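Local coordinates for periplasmic binding protein (Veillonella parvula, PDB 4MO9) that probably serves as the solute-binding component of an ABC importer, capturing an iron chelate or related solute outside the membrane and handing it on, at residues Ser56-Lys61 / Ala175-Phe180; Ala226-Thr229 / Asp234-Thr237; Glu320-Ala325 / Glu350-Phe355. All coordinates share one frame; numbering follows the deposited sequence.

Interaction 1. Residues Ser56-Lys61 / Ala175-Phe180; sequences SALMGK and AEISKF
Ile177 meets Ala57 and Leu58 with one methyl, CD1, which settles in the notch between the two neighbouring side chains. The shorter approach is to Ala57, whose CB lies 3.7 Å from Ile177 CD1. On the other flank the CD2 branch of Leu58 comes to 3.8 Å from the same CD1, and Leu58 CG stands slightly farther back at 4.1 Å from it. Leu58 and Ile177 slant across one another, with the CD2 branch of Leu58 making the nearer approach. Ile177 reaches this far because its CG1 arm is anti to the carbonyl carbon (chi1 -66°) and then runs on extended (chi2 168°), carrying CD1 outward from its helix. That helix, 171-194, follows the last strand of the four-stranded parallel sheet and precedes the first of the five-stranded one; this topology is consistent with the long helix that joins the two lobes of TroA-like binding proteins. Here it receives the C-terminal end of helix 52-59, with the CA atoms of Ala57 and Ile177 8.0 Å apart. No hydrogen bond passes directly between 56-61 and 175-180, although Arg173, earlier on the long helix, reaches the carbonyl oxygen of Ala57 through NE. Ile161, Ile164 and Leu168 of helix 154-168 pack against Ile177 or Leu58. Two residues after Leu58, Gly60 leaves helical geometry with positive phi (57°), while its N still bonds Ser56 O at 2.8 Å.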
ATOM      1  N   SER A  56     -12.968   4.214   4.523  1.00 29.90           N
ATOM      2  CA  SER A  56     -13.174   5.592   4.087  1.00 29.27           C
ATOM      3  C   SER A  56     -13.812   5.608   2.706  1.00 30.80           C
ATOM      4  O   SER A  56     -14.670   6.437   2.419  1.00 33.10           O
ATOM      5  CB  SER A  56     -11.847   6.351   4.052  1.00 33.07           C
ATOM      6  OG  SER A  56     -11.198   6.309   5.309  1.00 34.90           O
ATOM      7  N   ALA A  57     -13.391   4.686   1.845  1.00 29.08           N
ATOM      8  CA  ALA A  57     -13.928   4.618   0.487  1.00 30.38           C
ATOM      9  C   ALA A  57     -15.393   4.184   0.476  1.00 28.65           C
ATOM     10  O   ALA A  57     -16.159   4.572  -0.414  1.00 30.87           O
ATOM     11  CB  ALA A  57     -13.083   3.675  -0.356  1.00 29.33           C
ATOM     12  N   LEU A  58     -15.783   3.387   1.465  1.00 29.47           N
ATOM     13  CA  LEU A  58     -17.159   2.902   1.583  1.00 29.82           C
ATOM     14  C   LEU A  58     -18.074   3.924   2.257  1.00 34.44           C
ATOM     15  O   LEU A  58     -19.226   4.118   1.841  1.00 33.82           O
ATOM     16  CB  LEU A  58     -17.179   1.582   2.368  1.00 28.61           C
ATOM     17  CG  LEU A  58     -16.565   0.397   1.619  1.00 31.33           C
ATOM     18  CD1 LEU A  58     -16.176  -0.734   2.573  1.00 32.06           C
ATOM     19  CD2 LEU A  58     -17.525  -0.111   0.560  1.00 31.29           C
HETATM   20  N   MSE A  59     -17.566   4.585   3.297  1.00 33.74           N
HETATM   21  CA  MSE A  59     -18.414   5.451   4.113  1.00 32.27           C
HETATM   22  C   MSE A  59     -18.361   6.924   3.701  1.00 36.00           C
HETATM   23  O   MSE A  59     -19.267   7.698   4.031  1.00 35.18           O
HETATM   24  CB  MSE A  59     -18.028   5.340   5.592  1.00 34.78           C
HETATM   25  CG  MSE A  59     -18.098   3.940   6.190  1.00 35.38           C
HETATM   26 SE   MSE A  59     -19.883   3.162   6.075  0.71 40.64          SE
HETATM   27  CE  MSE A  59     -20.923   4.610   6.899  1.00 32.36           C
ATOM     28  N   GLY A  60     -17.300   7.321   3.001  1.00 36.79           N
ATOM     29  CA  GLY A  60     -17.157   8.721   2.630  1.00 36.27           C
ATOM     30  C   GLY A  60     -17.172   9.625   3.853  1.00 36.23           C
ATOM     31  O   GLY A  60     -16.437   9.388   4.816  1.00 33.00           O
ATOM     32  N   LYS A  61     -18.022  10.651   3.824  1.00 41.57           N
ATOM     33  CA  LYS A  61     -18.067  11.634   4.902  1.00 43.94           C
ATOM     34  C   LYS A  61     -18.538  11.036   6.223  1.00 43.92           C
ATOM     35  O   LYS A  61     -18.298  11.615   7.284  1.00 43.09           O
ATOM     36  CB  LYS A  61     -18.971  12.800   4.521  1.00 49.92           C
ATOM     37  CG  LYS A  61     -18.394  13.736   3.475  1.00 54.82           C
ATOM     38  CD  LYS A  61     -19.438  14.775   3.078  1.00 60.99           C
ATOM     39  CE  LYS A  61     -18.804  16.002   2.434  1.00 65.01           C
ATOM     40  NZ  LYS A  61     -19.828  17.019   2.050  1.00 67.63           N
ATOM     41  N   ALA A 175     -19.087  -3.382  -4.210  1.00 32.67           N
ATOM     42  CA  ALA A 175     -19.073  -3.910  -5.582  1.00 33.29           C
ATOM     43  C   ALA A 175     -18.458  -2.923  -6.594  1.00 32.83           C
ATOM     44  O   ALA A 175     -17.715  -3.332  -7.495  1.00 32.20           O
ATOM     45  CB  ALA A 175     -20.488  -4.344  -6.019  1.00 32.98           C
ATOM     46  N   GLU A 176     -18.754  -1.634  -6.454  1.00 32.62           N
ATOM     47  CA  GLU A 176     -18.162  -0.633  -7.343  1.00 36.09           C
ATOM     48  C   GLU A 176     -16.655  -0.577  -7.160  1.00 32.64           C
ATOM     49  O   GLU A 176     -15.908  -0.454  -8.129  1.00 30.81           O
ATOM     50  CB  GLU A 176     -18.715   0.751  -7.047  1.00 44.18           C
ATOM     51  CG  GLU A 176     -20.216   0.893  -7.178  1.00 53.48           C
ATOM     52  CD  GLU A 176     -20.695   2.209  -6.592  1.00 64.64           C
ATOM     53  OE1 GLU A 176     -19.905   3.184  -6.629  1.00 67.44           O
ATOM     54  OE2 GLU A 176     -21.843   2.263  -6.088  1.00 68.81           O
ATOM     55  N   ILE A 177     -16.209  -0.637  -5.910  1.00 29.01           N
ATOM     56  CA  ILE A 177     -14.782  -0.528  -5.619  1.00 27.16           C
ATOM     57  C   ILE A 177     -14.049  -1.757  -6.150  1.00 30.04           C
ATOM     58  O   ILE A 177     -12.965  -1.635  -6.734  1.00 32.83           O
ATOM     59  CB  ILE A 177     -14.529  -0.344  -4.106  1.00 27.30           C
ATOM     60  CG1 ILE A 177     -15.100   1.008  -3.650  1.00 29.46           C
ATOM     61  CG2 ILE A 177     -13.044  -0.429  -3.778  1.00 28.26           C
ATOM     62  CD1 ILE A 177     -15.161   1.165  -2.107  1.00 33.58           C
ATOM     63  N   SER A 178     -14.647  -2.931  -5.955  1.00 28.76           N
ATOM     64  CA  SER A 178     -14.088  -4.189  -6.444  1.00 27.21           C
ATOM     65  C   SER A 178     -13.981  -4.207  -7.967  1.00 27.93           C
ATOM     66  O   SER A 178     -12.988  -4.690  -8.531  1.00 30.14           O
ATOM     67  CB  SER A 178     -14.959  -5.359  -5.979  1.00 29.24           C
ATOM     68  OG  SER A 178     -14.355  -6.589  -6.344  1.00 30.17           O
ATOM     69  N   LYS A 179     -14.996  -3.683  -8.643  1.00 30.42           N
ATOM     70  CA  LYS A 179     -14.974  -3.657 -10.104  1.00 31.10           C
ATOM     71  C   LYS A 179     -13.963  -2.638 -10.608  1.00 29.03           C
ATOM     72  O   LYS A 179     -13.275  -2.881 -11.605  1.00 30.39           O
ATOM     73  CB  LYS A 179     -16.372  -3.384 -10.671  1.00 30.48           C
ATOM     74  CG  LYS A 179     -17.325  -4.568 -10.514  1.00 33.95           C
ATOM     75  CD  LYS A 179     -18.710  -4.212 -11.014  1.00 41.09           C
ATOM     76  CE  LYS A 179     -19.673  -5.388 -10.835  1.00 45.55           C
ATOM     77  NZ  LYS A 179     -21.013  -5.035 -11.364  1.00 51.64           N
ATOM     78  N   PHE A 180     -13.869  -1.497  -9.929  1.00 27.10           N
ATOM     79  CA  PHE A 180     -12.853  -0.494 -10.273  1.00 28.69           C
ATOM     80  C   PHE A 180     -11.470  -1.126 -10.223  1.00 30.12           C
ATOM     81  O   PHE A 180     -10.633  -0.926 -11.121  1.00 29.47           O
ATOM     82  CB  PHE A 180     -12.912   0.673  -9.277  1.00 28.92           C
ATOM     83  CG  PHE A 180     -11.857   1.729  -9.498  1.00 31.83           C
ATOM     84  CD1 PHE A 180     -12.164   2.895 -10.199  1.00 35.14           C
ATOM     85  CD2 PHE A 180     -10.570   1.570  -8.993  1.00 30.12           C
ATOM     86  CE1 PHE A 180     -11.191   3.887 -10.402  1.00 36.15           C
ATOM     87  CE2 PHE A 180      -9.594   2.559  -9.193  1.00 34.62           C
ATOM     88  CZ  PHE A 180      -9.910   3.714  -9.901  1.00 34.98           C
TER

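Interaction 2. Residues Ala226-Thr229 / Asp234-Thr237; sequences ALAT and DVIT
A beta-alpha-beta unit is closed here: strand 201-206 leads through helix 224-230 to strand 234-235, and the contact lies between the end of that helix and the returning strand. Val235 points at the helix and is met by Ala228 and Thr229. Its CG2 branch makes both contacts, 3.9 Å from Ala228 CB and 3.6 Å from Thr229 OG1. CG2 is placed there by a chi1 of -179°, which sets CG1 anti to the backbone N and leaves CG2 anti to the carbonyl carbon. The Ala228 methyl also touches Leu204 of the first strand and Phe334 of helix 324-334; this apolar half of the contact is buried, whereas Thr229 is exposed. Strand 234-235 is an outermost strand within this chain: Asp234 and Ile236 pair by backbone bonds with strand 201-206 or Pro200 just before it, and the amide of Val235 between them bonds the bridging water. The Thr229 hydroxyl also hydrogen-bonds Gly220 O and Gly225 O, which tie it to its own helix and the preceding loop. That water donates to Thr229 OG1 at 2.9 Å and accepts from Val235 N at 2.8 Å, with an angle of about 122° at its oxygen.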
ATOM      1  N   ALA A 226       7.633  -8.832  -5.832  1.00 32.56           N
ATOM      2  CA  ALA A 226       6.544  -9.670  -6.330  1.00 34.02           C
ATOM      3  C   ALA A 226       5.724  -8.914  -7.373  1.00 33.57           C
ATOM      4  O   ALA A 226       5.356  -9.469  -8.414  1.00 32.67           O
ATOM      5  CB  ALA A 226       5.650 -10.147  -5.186  1.00 37.13           C
ATOM      6  N   LEU A 227       5.422  -7.650  -7.082  1.00 30.91           N
ATOM      7  CA  LEU A 227       4.644  -6.826  -7.993  1.00 29.99           C
ATOM      8  C   LEU A 227       5.375  -6.613  -9.318  1.00 31.47           C
ATOM      9  O   LEU A 227       4.764  -6.689 -10.390  1.00 31.27           O
ATOM     10  CB  LEU A 227       4.331  -5.476  -7.349  1.00 29.02           C
ATOM     11  CG  LEU A 227       3.399  -5.515  -6.137  1.00 28.91           C
ATOM     12  CD1 LEU A 227       3.371  -4.144  -5.467  1.00 30.20           C
ATOM     13  CD2 LEU A 227       2.003  -5.915  -6.566  1.00 29.62           C
ATOM     14  N   ALA A 228       6.675  -6.351  -9.252  1.00 31.17           N
ATOM     15  CA  ALA A 228       7.450  -6.132 -10.480  1.00 29.90           C
ATOM     16  C   ALA A 228       7.467  -7.393 -11.347  1.00 31.53           C
ATOM     17  O   ALA A 228       7.344  -7.325 -12.573  1.00 33.83           O
ATOM     18  CB  ALA A 228       8.861  -5.701 -10.139  1.00 31.11           C
ATOM     19  N   THR A 229       7.616  -8.545 -10.705  1.00 32.31           N
ATOM     20  CA  THR A 229       7.555  -9.822 -11.415  1.00 34.79           C
ATOM     21  C   THR A 229       6.197 -10.055 -12.095  1.00 33.92           C
ATOM     22  O   THR A 229       6.141 -10.474 -13.256  1.00 32.68           O
ATOM     23  CB  THR A 229       7.875 -10.982 -10.463  1.00 37.92           C
ATOM     24  OG1 THR A 229       9.228 -10.842 -10.006  1.00 37.53           O
ATOM     25  CG2 THR A 229       7.712 -12.322 -11.169  1.00 39.20           C
ATOM     26  N   ASP A 234      12.160  -8.567 -14.988  1.00 38.87           N
ATOM     27  CA  ASP A 234      13.174  -9.455 -14.428  1.00 41.65           C
ATOM     28  C   ASP A 234      13.875  -8.737 -13.269  1.00 41.04           C
ATOM     29  O   ASP A 234      14.727  -7.872 -13.490  1.00 40.45           O
ATOM     30  CB  ASP A 234      14.196  -9.838 -15.507  1.00 45.15           C
ATOM     31  CG  ASP A 234      15.179 -10.896 -15.038  1.00 51.64           C
ATOM     32  OD1 ASP A 234      15.156 -11.252 -13.840  1.00 51.84           O
ATOM     33  OD2 ASP A 234      15.990 -11.371 -15.867  1.00 55.18           O
ATOM     34  N   VAL A 235      13.510  -9.088 -12.037  1.00 38.62           N
ATOM     35  CA  VAL A 235      14.081  -8.450 -10.849  1.00 37.48           C
ATOM     36  C   VAL A 235      15.534  -8.901 -10.610  1.00 41.17           C
ATOM     37  O   VAL A 235      15.773 -10.045 -10.216  1.00 42.04           O
ATOM     38  CB  VAL A 235      13.217  -8.746  -9.606  1.00 37.31           C
ATOM     39  CG1 VAL A 235      13.791  -8.068  -8.377  1.00 37.96           C
ATOM     40  CG2 VAL A 235      11.774  -8.291  -9.841  1.00 35.10           C
ATOM     41  N   ILE A 236      16.503  -8.010 -10.833  1.00 41.23           N
ATOM     42  CA  ILE A 236      17.916  -8.428 -10.817  1.00 41.11           C
ATOM     43  C   ILE A 236      18.368  -9.006  -9.468  1.00 42.67           C
ATOM     44  O   ILE A 236      19.348  -9.752  -9.397  1.00 47.46           O
ATOM     45  CB  ILE A 236      18.897  -7.290 -11.244  1.00 43.21           C
ATOM     46  CG1 ILE A 236      19.005  -6.201 -10.165  1.00 39.53           C
ATOM     47  CG2 ILE A 236      18.509  -6.709 -12.613  1.00 43.17           C
ATOM     48  CD1 ILE A 236      20.178  -5.221 -10.398  1.00 44.00           C
ATOM     49  N   THR A 237      17.651  -8.656  -8.404  1.00 42.38           N
ATOM     50  CA  THR A 237      17.996  -9.096  -7.054  1.00 43.26           C
ATOM     51  C   THR A 237      17.243 -10.361  -6.618  1.00 45.16           C
ATOM     52  O   THR A 237      17.438 -10.830  -5.496  1.00 47.00           O
ATOM     53  CB  THR A 237      17.719  -7.983  -6.015  1.00 41.93           C
ATOM     54  OG1 THR A 237      16.445  -7.384  -6.287  1.00 39.20           O
ATOM     55  CG2 THR A 237      18.803  -6.907  -6.058  1.00 42.44           C
TER
HETATM   56  O   HOH W   1      11.679 -11.206 -11.575  1.00 42.86           O

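Interaction 3. Residues Glu320-Ala325 / Glu350-Phe355; sequences EVFDAA and EFYDKF
Phe322 sets its CB over the face of the Phe351 ring, 3.8 Å from the ring centroid and only 11° off the normal, which meets the geometry of a CH-pi contact. The Phe322 ring continues beyond this point and turns its edge to the same aromatic face: centroids are 6.0 Å apart and the planes stand at 86°, a T-shaped pair. Phe351 CG is anti to the backbone N (chi1 -176°), which carries its ring toward the turn. Val321 adds a second touch from the same turn, its CG1 lying 3.6 Å from Phe351 CZ at an oblique approach. On the opposite face of Phe351, Phe355 CD2 sits 3.7 Å above the plane, offset toward the rim, so the ring is held between its own helix and the turn. A leucine in place of Phe351 has no flat face, and would probably leave Phe322 CB and the Phe322 ring edge without their aromatic partner and open a gap beside Val321 CG1. The next shell fixes the turn itself. Residues 320-323 form a type I beta turn, closed by Asp323 N to Glu320 O at 3.0 Å. Glu320 also folds back, its OE1 accepting Val321 N at 3.0 Å through the anti lone pair, while OE2 takes the backbone N of Gly49. Asp323 OD1 bonds Tyr181 OH, anchoring the far end of the turn to helix 171-194. Phe53 of helix 52-59 touches Val321 and meets the Phe322 ring, and helix 344-355 packs against the turn that leads into helix 324-334.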
ATOM      1  N   GLU A 320      -2.779  -2.276  -0.691  1.00 23.33           N
ATOM      2  CA  GLU A 320      -3.920  -1.425  -0.351  1.00 28.21           C
ATOM      3  C   GLU A 320      -5.030  -1.493  -1.382  1.00 29.42           C
ATOM      4  O   GLU A 320      -4.824  -1.946  -2.521  1.00 25.84           O
ATOM      5  CB  GLU A 320      -3.495   0.046  -0.175  1.00 28.59           C
ATOM      6  CG  GLU A 320      -3.207   0.471   1.278  1.00 28.85           C
ATOM      7  CD  GLU A 320      -4.427   0.357   2.200  1.00 31.82           C
ATOM      8  OE1 GLU A 320      -5.564   0.118   1.703  1.00 30.31           O
ATOM      9  OE2 GLU A 320      -4.251   0.525   3.436  1.00 29.63           O
ATOM     10  N   VAL A 321      -6.194  -1.000  -0.974  1.00 29.14           N
ATOM     11  CA  VAL A 321      -7.384  -1.034  -1.812  1.00 30.26           C
ATOM     12  C   VAL A 321      -7.177  -0.275  -3.122  1.00 32.25           C
ATOM     13  O   VAL A 321      -7.787  -0.624  -4.141  1.00 31.80           O
ATOM     14  CB  VAL A 321      -8.624  -0.500  -1.043  1.00 29.75           C
ATOM     15  CG1 VAL A 321      -8.435   0.991  -0.687  1.00 28.69           C
ATOM     16  CG2 VAL A 321      -9.908  -0.719  -1.848  1.00 28.22           C
ATOM     17  N   PHE A 322      -6.309   0.744  -3.112  1.00 28.28           N
ATOM     18  CA  PHE A 322      -6.073   1.530  -4.318  1.00 30.05           C
ATOM     19  C   PHE A 322      -4.811   1.113  -5.105  1.00 30.68           C
ATOM     20  O   PHE A 322      -4.360   1.858  -5.987  1.00 30.94           O
ATOM     21  CB  PHE A 322      -6.035   3.047  -4.000  1.00 31.62           C
ATOM     22  CG  PHE A 322      -5.140   3.420  -2.831  1.00 33.14           C
ATOM     23  CD1 PHE A 322      -3.891   2.818  -2.659  1.00 33.20           C
ATOM     24  CD2 PHE A 322      -5.542   4.391  -1.912  1.00 35.10           C
ATOM     25  CE1 PHE A 322      -3.069   3.161  -1.584  1.00 32.66           C
ATOM     26  CE2 PHE A 322      -4.724   4.744  -0.835  1.00 33.39           C
ATOM     27  CZ  PHE A 322      -3.486   4.124  -0.670  1.00 35.87           C
ATOM     28  N   ASP A 323      -4.244  -0.059  -4.801  1.00 31.55           N
ATOM     29  CA  ASP A 323      -2.948  -0.428  -5.396  1.00 30.97           C
ATOM     30  C   ASP A 323      -3.001  -0.854  -6.866  1.00 32.78           C
ATOM     31  O   ASP A 323      -1.962  -1.164  -7.455  1.00 29.65           O
ATOM     32  CB  ASP A 323      -2.126  -1.416  -4.522  1.00 24.73           C
ATOM     33  CG  ASP A 323      -2.617  -2.863  -4.584  1.00 28.36           C
ATOM     34  OD1 ASP A 323      -3.416  -3.261  -5.475  1.00 27.66           O
ATOM     35  OD2 ASP A 323      -2.190  -3.639  -3.695  1.00 29.46           O
ATOM     36  N   ALA A 324      -4.197  -0.850  -7.455  1.00 30.60           N
ATOM     37  CA  ALA A 324      -4.321  -1.100  -8.893  1.00 30.07           C
ATOM     38  C   ALA A 324      -3.454  -0.114  -9.664  1.00 29.85           C
ATOM     39  O   ALA A 324      -2.928  -0.434 -10.735  1.00 27.93           O
ATOM     40  CB  ALA A 324      -5.772  -0.974  -9.338  1.00 29.03           C
ATOM     41  N   ALA A 325      -3.315   1.092  -9.119  1.00 28.64           N
ATOM     42  CA  ALA A 325      -2.460   2.107  -9.738  1.00 29.85           C
ATOM     43  C   ALA A 325      -0.995   1.670  -9.787  1.00 28.93           C
ATOM     44  O   ALA A 325      -0.247   2.074 -10.691  1.00 28.63           O
ATOM     45  CB  ALA A 325      -2.591   3.434  -9.010  1.00 29.42           C
ATOM     46  N   GLU A 350      -8.546   9.168  -9.670  1.00 33.18           N
ATOM     47  CA  GLU A 350      -9.933   8.769  -9.854  1.00 35.86           C
ATOM     48  C   GLU A 350     -10.445   7.971  -8.651  1.00 32.06           C
ATOM     49  O   GLU A 350     -11.610   8.120  -8.257  1.00 31.66           O
ATOM     50  CB  GLU A 350     -10.092   7.973 -11.148  1.00 41.39           C
ATOM     51  CG  GLU A 350     -11.533   7.718 -11.551  1.00 51.40           C
ATOM     52  CD  GLU A 350     -11.642   7.066 -12.916  1.00 58.36           C
ATOM     53  OE1 GLU A 350     -10.627   7.050 -13.657  1.00 60.87           O
ATOM     54  OE2 GLU A 350     -12.745   6.574 -13.242  1.00 60.71           O
ATOM     55  N   PHE A 351      -9.583   7.144  -8.055  1.00 29.49           N
ATOM     56  CA  PHE A 351      -9.988   6.411  -6.856  1.00 30.61           C
ATOM     57  C   PHE A 351     -10.346   7.419  -5.766  1.00 32.47           C
ATOM     58  O   PHE A 351     -11.375   7.285  -5.098  1.00 32.04           O
ATOM     59  CB  PHE A 351      -8.900   5.441  -6.368  1.00 27.85           C
ATOM     60  CG  PHE A 351      -9.331   4.609  -5.198  1.00 26.98           C
ATOM     61  CD1 PHE A 351      -9.835   3.332  -5.391  1.00 29.93           C
ATOM     62  CD2 PHE A 351      -9.266   5.112  -3.906  1.00 28.83           C
ATOM     63  CE1 PHE A 351     -10.272   2.561  -4.299  1.00 31.40           C
ATOM     64  CE2 PHE A 351      -9.704   4.358  -2.813  1.00 31.88           C
ATOM     65  CZ  PHE A 351     -10.200   3.087  -3.006  1.00 30.51           C
ATOM     66  N   TYR A 352      -9.504   8.432  -5.585  1.00 29.86           N
ATOM     67  CA  TYR A 352      -9.829   9.492  -4.625  1.00 33.16           C
ATOM     68  C   TYR A 352     -11.121  10.219  -5.000  1.00 34.31           C
ATOM     69  O   TYR A 352     -12.026  10.349  -4.163  1.00 33.78           O
ATOM     70  CB  TYR A 352      -8.693  10.517  -4.515  1.00 31.71           C
ATOM     71  CG  TYR A 352      -7.620  10.165  -3.508  1.00 32.45           C
ATOM     72  CD1 TYR A 352      -6.672   9.187  -3.788  1.00 32.05           C
ATOM     73  CD2 TYR A 352      -7.546  10.824  -2.288  1.00 32.72           C
ATOM     74  CE1 TYR A 352      -5.680   8.857  -2.869  1.00 34.77           C
ATOM     75  CE2 TYR A 352      -6.568  10.500  -1.354  1.00 35.40           C
ATOM     76  CZ  TYR A 352      -5.628   9.524  -1.653  1.00 36.81           C
ATOM     77  OH  TYR A 352      -4.648   9.197  -0.726  1.00 34.69           O
ATOM     78  N   ASP A 353     -11.193  10.718  -6.237  1.00 35.56           N
ATOM     79  CA  ASP A 353     -12.360  11.482  -6.698  1.00 38.35           C
ATOM     80  C   ASP A 353     -13.666  10.704  -6.508  1.00 36.75           C
ATOM     81  O   ASP A 353     -14.664  11.249  -6.032  1.00 37.07           O
ATOM     82  CB  ASP A 353     -12.219  11.860  -8.179  1.00 39.53           C
ATOM     83  CG  ASP A 353     -11.202  12.975  -8.423  1.00 42.03           C
ATOM     84  OD1 ASP A 353     -10.823  13.689  -7.466  1.00 41.95           O
ATOM     85  OD2 ASP A 353     -10.787  13.135  -9.591  1.00 41.05           O
ATOM     86  N   LYS A 354     -13.647   9.425  -6.872  1.00 35.88           N
ATOM     87  CA  LYS A 354     -14.847   8.586  -6.829  1.00 36.42           C
ATOM     88  C   LYS A 354     -15.276   8.133  -5.436  1.00 35.01           C
ATOM     89  O   LYS A 354     -16.477   8.119  -5.140  1.00 32.72           O
ATOM     90  CB  LYS A 354     -14.683   7.349  -7.721  1.00 39.87           C
ATOM     91  CG  LYS A 354     -14.975   7.585  -9.198  1.00 47.76           C
ATOM     92  CD  LYS A 354     -14.668   6.339 -10.040  1.00 50.73           C
ATOM     93  CE  LYS A 354     -15.564   5.157  -9.667  1.00 51.90           C
ATOM     94  NZ  LYS A 354     -16.988   5.349 -10.071  1.00 51.87           N
ATOM     95  N   PHE A 355     -14.316   7.759  -4.585  1.00 33.32           N
ATOM     96  CA  PHE A 355     -14.647   7.042  -3.339  1.00 34.36           C
ATOM     97  C   PHE A 355     -14.232   7.718  -2.031  1.00 35.89           C
ATOM     98  O   PHE A 355     -14.927   7.590  -1.022  1.00 33.71           O
ATOM     99  CB  PHE A 355     -14.031   5.644  -3.358  1.00 30.31           C
ATOM    100  CG  PHE A 355     -14.439   4.819  -4.539  1.00 32.47           C
ATOM    101  CD1 PHE A 355     -15.776   4.516  -4.759  1.00 31.06           C
ATOM    102  CD2 PHE A 355     -13.483   4.331  -5.424  1.00 33.80           C
ATOM    103  CE1 PHE A 355     -16.159   3.749  -5.850  1.00 30.94           C
ATOM    104  CE2 PHE A 355     -13.863   3.555  -6.516  1.00 34.25           C
ATOM    105  CZ  PHE A 355     -15.202   3.268  -6.726  1.00 29.64           C
TER

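Interactions 1 and 3 belong to one continuous core: their centres are 9 Å apart and they touch directly, with Ile177 CG2 3.7 Å from Val321 CG2 and Ala57 CB 3.7 Å from Phe355 CB. Helices 52-59, 171-194 and 344-355 therefore share a single apolar cluster with the 320-323 turn. The chemistry differs within it, since interaction 1 is purely aliphatic whereas interaction 3 is built on aromatic rings. Interaction 2 stands apart, 30 Å from interaction 1 and 24 Å from interaction 3 between centres, at an outermost strand of the five-stranded sheet. It combines buried methyls with an exposed hydroxyl, and a single water spans its two segments, whereas interactions 1 and 3 rest on direct apolar and aromatic packing.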